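Local atomic coordinates of anabena Tic22 (Anabaena sp., PDB entry 4EV1), a protein that probably acts as a chaperone in protein transport in a thylakoid-containing cyanobacterium. Residues I16-E22 and S77-V83; K8-V14 and P84-Q90; K39-T45 and P99-A105. All blocks are in the same frame, centred on the assembly; numbering follows the deposited sequence. Where two conformers were deposited one is given.

Contact 1: residues I16-E22 and S77-V83; sequences IYLVTNE and SLQVTAV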
loop_
_atom_site.group_PDB
_atom_site.type_symbol
_atom_site.label_atom_id
_atom_site.label_comp_id
_atom_site.label_asym_id
_atom_site.label_seq_id
_atom_site.Cartn_x
_atom_site.Cartn_y
_atom_site.Cartn_z
ATOM N N ILE A 16 -3.174 -2.896 -5.349
ATOM C CA ILE A 16 -2.565 -3.931 -4.581
ATOM C C ILE A 16 -2.590 -5.131 -5.501
ATOM O O ILE A 16 -3.582 -5.359 -6.194
ATOM C CB ILE A 16 -3.401 -4.211 -3.314
ATOM C CG1 ILE A 16 -3.495 -2.935 -2.457
ATOM C CG2 ILE A 16 -2.828 -5.429 -2.519
ATOM C CD1 ILE A 16 -2.202 -2.438 -1.840
ATOM N N TYR A 17 -1.530 -5.908 -5.536
ATOM C CA TYR A 17 -1.469 -7.092 -6.452
ATOM C C TYR A 17 -1.644 -8.416 -5.671
ATOM O O TYR A 17 -0.920 -8.682 -4.747
ATOM C CB TYR A 17 -0.162 -7.022 -7.214
ATOM C CG TYR A 17 -0.035 -5.711 -7.943
ATOM C CD1 TYR A 17 -0.777 -5.462 -9.081
ATOM C CD2 TYR A 17 0.777 -4.705 -7.472
ATOM C CE1 TYR A 17 -0.690 -4.262 -9.749
ATOM C CE2 TYR A 17 0.859 -3.469 -8.133
ATOM C CZ TYR A 17 0.096 -3.258 -9.281
ATOM O OH TYR A 17 0.169 -2.061 -9.973
ATOM N N LEU A 18 -2.677 -9.176 -6.003
ATOM C CA LEU A 18 -3.003 -10.412 -5.380
ATOM C C LEU A 18 -2.623 -11.533 -6.322
ATOM O O LEU A 18 -2.619 -11.332 -7.553
ATOM C CB LEU A 18 -4.487 -10.473 -5.091
ATOM C CG LEU A 18 -5.028 -9.461 -4.069
ATOM C CD1 LEU A 18 -6.490 -9.845 -3.761
ATOM C CD2 LEU A 18 -4.147 -9.373 -2.762
ATOM N N VAL A 19 -2.190 -12.646 -5.749
ATOM C CA VAL A 19 -1.998 -13.877 -6.505
ATOM C C VAL A 19 -3.300 -14.662 -6.473
ATOM O O VAL A 19 -3.788 -15.093 -5.394
ATOM C CB VAL A 19 -0.829 -14.717 -5.982
ATOM C CG1 VAL A 19 -0.770 -16.085 -6.726
ATOM C CG2 VAL A 19 0.475 -13.991 -6.146
ATOM N N THR A 20 -3.874 -14.857 -7.655
ATOM C CA THR A 20 -5.255 -15.373 -7.770
ATOM C C THR A 20 -5.401 -16.407 -8.843
ATOM O O THR A 20 -4.490 -16.548 -9.655
ATOM C CB THR A 20 -6.272 -14.268 -8.052
ATOM O OG1 THR A 20 -6.214 -13.864 -9.418
ATOM C CG2 THR A 20 -6.066 -13.032 -7.171
ATOM N N ASN A 21 -6.532 -17.123 -8.879
ATOM C CA ASN A 21 -6.849 -17.925 -10.056
ATOM C C ASN A 21 -7.379 -17.012 -11.162
ATOM O O ASN A 21 -7.386 -15.755 -11.024
ATOM C CB ASN A 21 -7.790 -19.141 -9.740
ATOM C CG ASN A 21 -9.200 -18.729 -9.380
ATOM O OD1 ASN A 21 -9.563 -17.565 -9.460
ATOM N ND2 ASN A 21 -10.012 -19.701 -9.004
ATOM N N GLU A 22 -7.837 -17.610 -12.247
ATOM C CA GLU A 22 -8.298 -16.846 -13.395
ATOM C C GLU A 22 -9.622 -16.088 -13.108
ATOM O O GLU A 22 -9.969 -15.170 -13.819
ATOM C CB GLU A 22 -8.424 -17.755 -14.631
ATOM C CG GLU A 22 -9.718 -18.588 -14.670
ATOM C CD GLU A 22 -9.756 -19.824 -13.750
ATOM O OE1 GLU A 22 -8.803 -20.068 -12.948
ATOM O OE2 GLU A 22 -10.783 -20.560 -13.853
ATOM N N SER A 77 -3.311 -22.202 -13.255
ATOM C CA SER A 77 -4.153 -21.009 -13.480
ATOM C C SER A 77 -3.824 -19.774 -12.635
ATOM O O SER A 77 -4.630 -18.821 -12.576
ATOM C CB SER A 77 -5.598 -21.405 -13.228
ATOM O OG SER A 77 -6.099 -22.123 -14.361
ATOM N N LEU A 78 -2.646 -19.715 -12.032
ATOM C CA LEU A 78 -2.290 -18.534 -11.206
ATOM C C LEU A 78 -1.894 -17.327 -12.032
ATOM O O LEU A 78 -1.179 -17.460 -13.018
ATOM C CB LEU A 78 -1.127 -18.869 -10.297
ATOM C CG LEU A 78 -1.415 -19.759 -9.139
ATOM C CD1 LEU A 78 -0.109 -19.901 -8.383
ATOM C CD2 LEU A 78 -2.559 -19.218 -8.256
ATOM N N GLN A 79 -2.321 -16.145 -11.588
ATOM C CA GLN A 79 -2.025 -14.890 -12.205
ATOM C C GLN A 79 -2.114 -13.789 -11.144
ATOM O O GLN A 79 -2.569 -14.004 -10.024
ATOM C CB GLN A 79 -3.015 -14.602 -13.303
ATOM C CG GLN A 79 -4.489 -14.321 -12.804
ATOM C CD GLN A 79 -5.423 -13.989 -13.954
ATOM O OE1 GLN A 79 -5.680 -14.821 -14.814
ATOM N NE2 GLN A 79 -5.906 -12.751 -13.990
ATOM N N VAL A 80 -1.677 -12.610 -11.524
ATOM C CA VAL A 80 -1.753 -11.454 -10.686
ATOM C C VAL A 80 -3.054 -10.737 -11.041
ATOM O O VAL A 80 -3.314 -10.493 -12.225
ATOM C CB VAL A 80 -0.584 -10.490 -10.941
ATOM C CG1 VAL A 80 -0.711 -9.216 -10.025
ATOM C CG2 VAL A 80 0.754 -11.170 -10.676
ATOM N N THR A 81 -3.836 -10.377 -10.016
ATOM C CA THR A 81 -4.994 -9.509 -10.132
ATOM C C THR A 81 -4.722 -8.210 -9.369
ATOM O O THR A 81 -4.263 -8.235 -8.216
ATOM C CB THR A 81 -6.237 -10.241 -9.598
ATOM O OG1 THR A 81 -6.447 -11.417 -10.411
ATOM C CG2 THR A 81 -7.456 -9.357 -9.622
ATOM N N ALA A 82 -5.011 -7.091 -10.004
ATOM C CA ALA A 82 -4.869 -5.764 -9.414
ATOM C C ALA A 82 -6.204 -5.341 -8.722
ATOM O O ALA A 82 -7.278 -5.411 -9.330
ATOM C CB ALA A 82 -4.477 -4.787 -10.513
ATOM N N VAL A 83 -6.137 -5.035 -7.433
ATOM C CA VAL A 83 -7.309 -4.628 -6.628
ATOM C C VAL A 83 -7.005 -3.226 -5.994
ATOM O O VAL A 83 -5.930 -3.017 -5.411
ATOM C CB VAL A 83 -7.585 -5.687 -5.512
ATOM C CG1 VAL A 83 -8.891 -5.361 -4.659
ATOM C CG2 VAL A 83 -7.605 -7.159 -6.132
#

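Contact 2: residues K8-V14 and P84-Q90; sequences KEKLDSV and PLGVIYQ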
loop_
_atom_site.group_PDB
_atom_site.type_symbol
_atom_site.label_atom_id
_atom_site.label_comp_id
_atom_site.label_asym_id
_atom_site.label_seq_id
_atom_site.Cartn_x
_atom_site.Cartn_y
_atom_site.Cartn_z
ATOM N N LYS A 8 -12.083 5.231 1.690
ATOM C CA LYS A 8 -11.963 4.204 0.643
ATOM C C LYS A 8 -11.493 4.817 -0.681
ATOM O O LYS A 8 -10.608 4.274 -1.321
ATOM C CB LYS A 8 -13.270 3.395 0.464
ATOM C CG LYS A 8 -13.388 2.681 -0.897
ATOM C CD LYS A 8 -14.550 1.743 -0.959
ATOM C CE LYS A 8 -14.514 0.807 -2.182
ATOM N NZ LYS A 8 -14.387 1.525 -3.492
ATOM N N GLU A 9 -12.050 5.963 -1.071
ATOM C CA GLU A 9 -11.701 6.554 -2.362
ATOM C C GLU A 9 -10.263 7.067 -2.408
ATOM O O GLU A 9 -9.668 7.085 -3.474
ATOM C CB GLU A 9 -12.632 7.711 -2.707
ATOM C CG GLU A 9 -14.026 7.281 -3.057
ATOM C CD GLU A 9 -14.987 8.471 -3.179
ATOM O OE1 GLU A 9 -14.506 9.623 -3.370
ATOM O OE2 GLU A 9 -16.217 8.243 -3.087
ATOM N N LYS A 10 -9.727 7.492 -1.260
ATOM C CA LYS A 10 -8.325 7.903 -1.159
ATOM C C LYS A 10 -7.433 6.672 -1.295
ATOM O O LYS A 10 -6.483 6.669 -2.066
ATOM C CB LYS A 10 -8.039 8.636 0.160
ATOM C CG LYS A 10 -8.639 10.076 0.239
ATOM C CD LYS A 10 -8.130 10.800 1.440
ATOM C CE LYS A 10 -8.743 12.173 1.573
ATOM N NZ LYS A 10 -8.476 12.970 0.367
ATOM N N LEU A 11 -7.752 5.641 -0.537
ATOM C CA LEU A 11 -7.007 4.377 -0.599
ATOM C C LEU A 11 -7.056 3.714 -1.981
ATOM O O LEU A 11 -6.089 3.048 -2.399
ATOM C CB LEU A 11 -7.538 3.397 0.456
ATOM C CG LEU A 11 -7.344 3.781 1.906
ATOM C CD1 LEU A 11 -8.047 2.786 2.884
ATOM C CD2 LEU A 11 -5.859 3.958 2.242
ATOM N N ASP A 12 -8.176 3.859 -2.681
ATOM C CA ASP A 12 -8.364 3.252 -3.997
ATOM C C ASP A 12 -7.389 3.734 -5.085
ATOM O O ASP A 12 -7.273 3.103 -6.133
ATOM C CB ASP A 12 -9.791 3.482 -4.511
ATOM C CG ASP A 12 -10.810 2.500 -3.940
ATOM O OD1 ASP A 12 -10.444 1.574 -3.206
ATOM O OD2 ASP A 12 -12.012 2.654 -4.255
ATOM N N SER A 13 -6.704 4.842 -4.848
ATOM C CA SER A 13 -5.647 5.293 -5.771
ATOM C C SER A 13 -4.571 4.235 -5.935
ATOM O O SER A 13 -3.857 4.243 -6.904
ATOM C CB SER A 13 -4.930 6.501 -5.196
ATOM O OG SER A 13 -5.730 7.641 -5.286
ATOM N N VAL A 14 -4.401 3.420 -4.895
ATOM C CA VAL A 14 -3.248 2.532 -4.769
ATOM C C VAL A 14 -3.670 1.139 -5.200
ATOM O O VAL A 14 -4.560 0.545 -4.575
ATOM C CB VAL A 14 -2.755 2.515 -3.322
ATOM C CG1 VAL A 14 -1.539 1.645 -3.151
ATOM C CG2 VAL A 14 -2.463 3.964 -2.814
ATOM N N PRO A 84 -7.940 -2.284 -6.070
ATOM C CA PRO A 84 -7.721 -1.048 -5.381
ATOM C C PRO A 84 -7.621 -1.276 -3.853
ATOM O O PRO A 84 -8.339 -2.070 -3.284
ATOM C CB PRO A 84 -8.961 -0.199 -5.740
ATOM C CG PRO A 84 -9.742 -0.949 -6.709
ATOM C CD PRO A 84 -9.256 -2.336 -6.738
ATOM N N LEU A 85 -6.729 -0.570 -3.199
ATOM C CA LEU A 85 -6.521 -0.764 -1.761
ATOM C C LEU A 85 -7.752 -0.495 -0.925
ATOM O O LEU A 85 -7.982 -1.209 0.050
ATOM C CB LEU A 85 -5.354 0.071 -1.269
ATOM C CG LEU A 85 -5.039 0.087 0.224
ATOM C CD1 LEU A 85 -4.677 -1.318 0.757
ATOM C CD2 LEU A 85 -3.866 1.033 0.390
ATOM N N GLY A 86 -8.588 0.466 -1.341
ATOM C CA GLY A 86 -9.833 0.756 -0.611
ATOM C C GLY A 86 -10.849 -0.351 -0.608
ATOM O O GLY A 86 -11.569 -0.526 0.371
ATOM N N VAL A 87 -10.859 -1.170 -1.661
ATOM C CA VAL A 87 -11.716 -2.340 -1.704
ATOM C C VAL A 87 -11.304 -3.365 -0.650
ATOM O O VAL A 87 -12.134 -3.922 0.054
ATOM C CB VAL A 87 -11.676 -2.990 -3.098
ATOM C CG1 VAL A 87 -12.490 -4.274 -3.128
ATOM C CG2 VAL A 87 -12.215 -1.983 -4.159
ATOM N N ILE A 88 -10.010 -3.619 -0.534
ATOM C CA ILE A 88 -9.499 -4.474 0.519
ATOM C C ILE A 88 -9.773 -3.907 1.908
ATOM O O ILE A 88 -10.216 -4.640 2.790
ATOM C CB ILE A 88 -7.985 -4.749 0.301
ATOM C CG1 ILE A 88 -7.778 -5.521 -1.013
ATOM C CG2 ILE A 88 -7.407 -5.556 1.471
ATOM C CD1 ILE A 88 -6.317 -5.758 -1.344
ATOM N N TYR A 89 -9.478 -2.631 2.119
ATOM C CA TYR A 89 -9.795 -1.939 3.373
ATOM C C TYR A 89 -11.290 -2.155 3.744
ATOM O O TYR A 89 -11.624 -2.652 4.826
ATOM C CB TYR A 89 -9.534 -0.433 3.213
ATOM C CG TYR A 89 -9.991 0.415 4.401
ATOM C CD1 TYR A 89 -9.349 0.328 5.620
ATOM C CD2 TYR A 89 -11.078 1.281 4.284
ATOM C CE1 TYR A 89 -9.775 1.104 6.721
ATOM C CE2 TYR A 89 -11.514 2.045 5.346
ATOM C CZ TYR A 89 -10.850 1.976 6.563
ATOM O OH TYR A 89 -11.296 2.753 7.614
ATOM N N GLN A 90 -12.167 -1.827 2.803
ATOM C CA GLN A 90 -13.608 -1.955 3.013
ATOM C C GLN A 90 -14.014 -3.375 3.333
ATOM O O GLN A 90 -14.757 -3.626 4.286
ATOM C CB GLN A 90 -14.351 -1.411 1.780
ATOM C CG GLN A 90 -15.866 -1.511 1.870
ATOM C CD GLN A 90 -16.518 -1.063 0.594
ATOM O OE1 GLN A 90 -16.486 -1.766 -0.435
ATOM N NE2 GLN A 90 -17.094 0.117 0.633
#

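Contact 3: residues K39-T45 and P99-A105; sequences KAGGSIT and PNRLLFA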
loop_
_atom_site.group_PDB
_atom_site.type_symbol
_atom_site.label_atom_id
_atom_site.label_comp_id
_atom_site.label_asym_id
_atom_site.label_seq_id
_atom_site.Cartn_x
_atom_site.Cartn_y
_atom_site.Cartn_z
ATOM N N LYS A 39 -12.064 -18.751 16.148
ATOM C CA LYS A 39 -11.176 -18.148 15.113
ATOM C C LYS A 39 -11.163 -16.608 15.098
ATOM O O LYS A 39 -12.132 -15.937 15.442
ATOM C CB LYS A 39 -11.525 -18.662 13.711
ATOM C CG LYS A 39 -10.597 -19.795 13.178
ATOM C CD LYS A 39 -11.181 -20.556 11.958
ATOM C CE LYS A 39 -10.298 -21.734 11.528
ATOM N NZ LYS A 39 -10.169 -21.862 10.033
ATOM N N ALA A 40 -10.026 -16.050 14.699
ATOM C CA ALA A 40 -9.927 -14.625 14.445
ATOM C C ALA A 40 -9.316 -14.503 13.057
ATOM O O ALA A 40 -8.311 -13.812 12.888
ATOM C CB ALA A 40 -9.060 -13.926 15.501
ATOM N N GLY A 41 -9.961 -15.197 12.103
ATOM C CA GLY A 41 -9.448 -15.458 10.731
ATOM C C GLY A 41 -9.806 -16.842 10.165
ATOM O O GLY A 41 -9.607 -17.848 10.825
ATOM N N GLY A 42 -10.319 -16.924 8.931
ATOM C CA GLY A 42 -10.453 -18.217 8.209
ATOM C C GLY A 42 -9.266 -18.639 7.316
ATOM O O GLY A 42 -8.857 -19.787 7.290
ATOM N N SER A 43 -8.730 -17.685 6.569
ATOM C CA SER A 43 -7.562 -17.922 5.727
ATOM C C SER A 43 -6.797 -16.614 5.526
ATOM O O SER A 43 -7.272 -15.544 5.905
ATOM C CB SER A 43 -7.993 -18.575 4.410
ATOM O OG SER A 43 -8.916 -17.751 3.737
ATOM N N ILE A 44 -5.578 -16.729 5.021
ATOM C CA ILE A 44 -4.710 -15.592 4.852
ATOM C C ILE A 44 -4.042 -15.625 3.459
ATOM O O ILE A 44 -3.576 -16.674 3.025
ATOM C CB ILE A 44 -3.646 -15.483 5.978
ATOM C CG1 ILE A 44 -2.893 -14.135 5.883
ATOM C CG2 ILE A 44 -2.710 -16.720 6.002
ATOM C CD1 ILE A 44 -1.873 -13.847 7.027
ATOM N N THR A 45 -4.061 -14.467 2.789
ATOM C CA THR A 45 -3.433 -14.283 1.480
ATOM C C THR A 45 -2.348 -13.220 1.522
ATOM O O THR A 45 -2.386 -12.243 2.304
ATOM C CB THR A 45 -4.480 -13.982 0.356
ATOM O OG1 THR A 45 -3.872 -14.151 -0.941
ATOM C CG2 THR A 45 -5.056 -12.546 0.470
ATOM N N PRO A 99 -15.849 -15.211 11.392
ATOM C CA PRO A 99 -14.607 -15.685 12.020
ATOM C C PRO A 99 -13.718 -16.385 10.972
ATOM O O PRO A 99 -12.471 -16.414 11.115
ATOM C CB PRO A 99 -15.112 -16.635 13.112
ATOM C CG PRO A 99 -16.367 -17.258 12.503
ATOM C CD PRO A 99 -16.975 -16.138 11.621
ATOM N N ASN A 100 -14.387 -16.909 9.934
ATOM C CA ASN A 100 -13.760 -17.390 8.712
ATOM C C ASN A 100 -13.386 -16.311 7.641
ATOM O O ASN A 100 -13.193 -16.616 6.464
ATOM C CB ASN A 100 -14.643 -18.482 8.113
ATOM C CG ASN A 100 -14.714 -19.734 9.004
ATOM O OD1 ASN A 100 -14.058 -20.746 8.732
ATOM N ND2 ASN A 100 -15.506 -19.661 10.077
ATOM N N ARG A 101 -13.251 -15.066 8.081
ATOM C CA ARG A 101 -12.865 -13.958 7.201
ATOM C C ARG A 101 -11.496 -14.187 6.561
ATOM O O ARG A 101 -10.642 -14.874 7.114
ATOM C CB ARG A 101 -12.862 -12.635 7.969
ATOM C CG ARG A 101 -11.768 -12.542 9.049
ATOM C CD ARG A 101 -12.151 -11.648 10.229
ATOM N NE ARG A 101 -11.747 -10.251 10.079
ATOM C CZ ARG A 101 -11.336 -9.688 8.945
ATOM N NH1 ARG A 101 -11.002 -8.406 8.939
ATOM N NH2 ARG A 101 -11.267 -10.393 7.819
ATOM N N LEU A 102 -11.302 -13.622 5.371
ATOM C CA LEU A 102 -9.998 -13.602 4.723
ATOM C C LEU A 102 -9.159 -12.443 5.268
ATOM O O LEU A 102 -9.586 -11.289 5.251
ATOM C CB LEU A 102 -10.132 -13.455 3.182
ATOM C CG LEU A 102 -8.832 -13.324 2.347
ATOM C CD1 LEU A 102 -7.987 -14.584 2.441
ATOM C CD2 LEU A 102 -9.177 -13.031 0.870
ATOM N N LEU A 103 -7.930 -12.754 5.684
ATOM C CA LEU A 103 -6.974 -11.760 6.105
ATOM C C LEU A 103 -5.946 -11.544 4.993
ATOM O O LEU A 103 -5.765 -12.394 4.155
ATOM C CB LEU A 103 -6.295 -12.207 7.390
ATOM C CG LEU A 103 -7.264 -12.471 8.566
ATOM C CD1 LEU A 103 -6.508 -12.833 9.841
ATOM C CD2 LEU A 103 -8.123 -11.244 8.836
ATOM N N PHE A 104 -5.278 -10.412 5.016
ATOM C CA PHE A 104 -4.255 -10.073 4.038
ATOM C C PHE A 104 -2.954 -9.667 4.737
ATOM O O PHE A 104 -2.959 -8.845 5.687
ATOM C CB PHE A 104 -4.704 -8.879 3.190
ATOM C CG PHE A 104 -5.956 -9.090 2.431
ATOM C CD1 PHE A 104 -7.191 -9.021 3.059
ATOM C CD2 PHE A 104 -5.912 -9.322 1.048
ATOM C CE1 PHE A 104 -8.377 -9.206 2.319
ATOM C CE2 PHE A 104 -7.066 -9.510 0.330
ATOM C CZ PHE A 104 -8.303 -9.460 0.961
ATOM N N ALA A 105 -1.837 -10.214 4.265
ATOM C CA ALA A 105 -0.507 -9.786 4.675
ATOM C C ALA A 105 0.061 -8.953 3.548
ATOM O O ALA A 105 -0.084 -9.372 2.392
ATOM C CB ALA A 105 0.365 -10.993 4.923
#

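Contact 1: residues I16-E22 and S77-V83
Strands 16-20 and 79-83 run antiparallel, their axes 4.6 Å apart at closest and 143° between their N-to-C directions, in a register that pairs Ile16 with Val83 and Thr20 with Gln79. Ile16, Leu18 and Thr20 each exchange two backbone hydrogen bonds, with Val83, Thr81 and Gln79 respectively; a representative one, Leu18 N to Thr81 O, is 2.9 Å long and almost straight (176° at the hydrogen). The two non-hydrogen-bonded pairs between them, Tyr17 with Ala82 and Val19 with Val80, bring CA-H groups up to carbonyl oxygens, as in Val80 CA to Leu18 O at 3.3 Å.

On the face that carries Leu18, Thr20, Thr81 and Val83, the two threonines meet hydroxyl to hydroxyl, Thr20 OG1 to Thr81 OG1 at 2.7 Å, with their side chains crossing at about a right angle. With chi1 at 77°, Thr20 OG1 lies between its own backbone N and carbonyl carbon, from where it also gives a hydrogen bond of 2.7 Å to Asn21 O, in the carbonyl plane and on a lone pair. Beside them Leu18 CD1 packs on Val83 CG2 at 3.8 Å. On the Tyr17, Val19 and Val80 face the meeting atoms are carbons: Val80 CG1 sits 3.6 Å from Tyr17 CB, and, just before strand 79-83, Leu78 CD2 touches Val19 CG1 at 3.9 Å.

The Tyr17 hydroxyl is hydrogen-bonded to Ser215 OG. Helix 51-63 covers this face, through Arg51, Ile58 and Ala54 among others, while on the opposite face Ile16 and Val83 pack against Ile88 of helix 85-94.

Contact 2: residues K8-V14 and P84-Q90
Leu11 fits against the first turn of helix 85-94, and its two methyl groups have different partners. CD1 lies over one face of the Tyr89 ring, 3.9 Å from the centroid and 29° off the ring normal, a CH-pi contact in which the two side chains cross at about a right angle. CD2 meets Leu85 CD2 at 4.0 Å. Tyr89 CG is anti to the backbone N (chi1 173°), which swings the ring toward helix 4-11 and presents a face to Leu11 CD1. Gly86 lets the backbones close in: its CA is 4.2 Å from Lys8 CA, and Leu11 CB comes to 3.6 Å from Gly86 N.

One backbone bond joins the segments, Leu85 N to Val14 O, 2.8 Å long and somewhat bent at the hydrogen. The type I turn from Leu11 to Val14 presents that carbonyl to the beginning of the helix, where Pro84 holds the N-cap position. Around this bond Val14 CB and Leu85 CB pack together.

Farther out, Lys8 lays its aliphatic chain across the amide of Gln90, with CD 3.4 Å from Gln90 NE2. A bend at chi4 (-54°) turns the ammonium back to Asp12, where NZ binds the syn lone pair of OD2 at 2.7 Å in a salt bridge. This tie spans one turn of backbone, which the bond from Asp12 N to Lys8 O also closes.

The Tyr89 hydroxyl bonds to Gln197 and Glu4. Leu193 of helix 189-198 packs on both Leu11 and Tyr89, and Leu209 of strand 207-210 on Leu11 and Val14.

Contact 3: residues K39-T45 and P99-A105
Ser43, Ile44 and Thr45 pair with Leu102, Leu103 and Phe104 in a parallel strand contact at the surface, the junction between the middle strand 43-48 and the outer strand 102-107 of a three-stranded mixed sheet. The axes of 43-45 and 102-105 come within 4.6 Å, with 33° between their N-to-C directions. Three backbone bonds zigzag between them: Leu103 N to Ser43 O, Thr45 N to Leu103 O at 3.0 Å, and Ala105 N to Thr45 O at 2.9 Å, all within 12° of straight at the hydrogen. Leu103 thus uses both its N-H and its carbonyl, the usual pattern of a parallel pair.

The pairing continues into the loops before the strands. Arg101 O receives Gly42 N at 2.8 Å, in the carbonyl plane and on a lone pair, and a second, weak bond from Ser43 N.

On the face of Thr45 and Phe104, the side chains lie side by side and point the same way. Thr45 CG2 stands 3.4 Å from Phe104 CD2, approaching the ring obliquely. The chi1 of Thr45, -165°, sends OG1 trans to the backbone N, and that hydroxyl bonds Leu27 O, while CG2 is left to meet the phenyl group. Nearby, Leu102 CD1 reaches Ser43 OG at 3.5 Å. On the other face Ile44 CD1 meets Ala105 CB at 4.2 Å, and Leu103 CD1 extends to Gly41 CA at 4.0 Å.

Strand 28-30 flanks strand 43-48 on its other edge through the backbone pairing of Ile44 with Arg29, and helix 85-94 packs against Phe104 through Ile88 and Leu92.

The three contacts form a triangle with centres 17 to 19 Å apart. Contact 1 is nested in sequence inside the loop closed by contact 2: helix 4-11 leads to strand 15-20, and strand 79-84 leads directly into helix 85-94. Contact 3 alternates with both, since 39-45 falls inside their loops and 99-105 after them. Helix 85-94, part of contact 2, borders the other two; besides Ile88, its Leu85 CB lies 3.7 Å from Ile16 CG1 of contact 1. Contacts 1 and 3 also touch directly, Leu18 CD1 to Phe104 CE2 at 4.1 Å. The two-stranded antiparallel pair and the three-stranded mixed sheet are therefore packed together beside one helix.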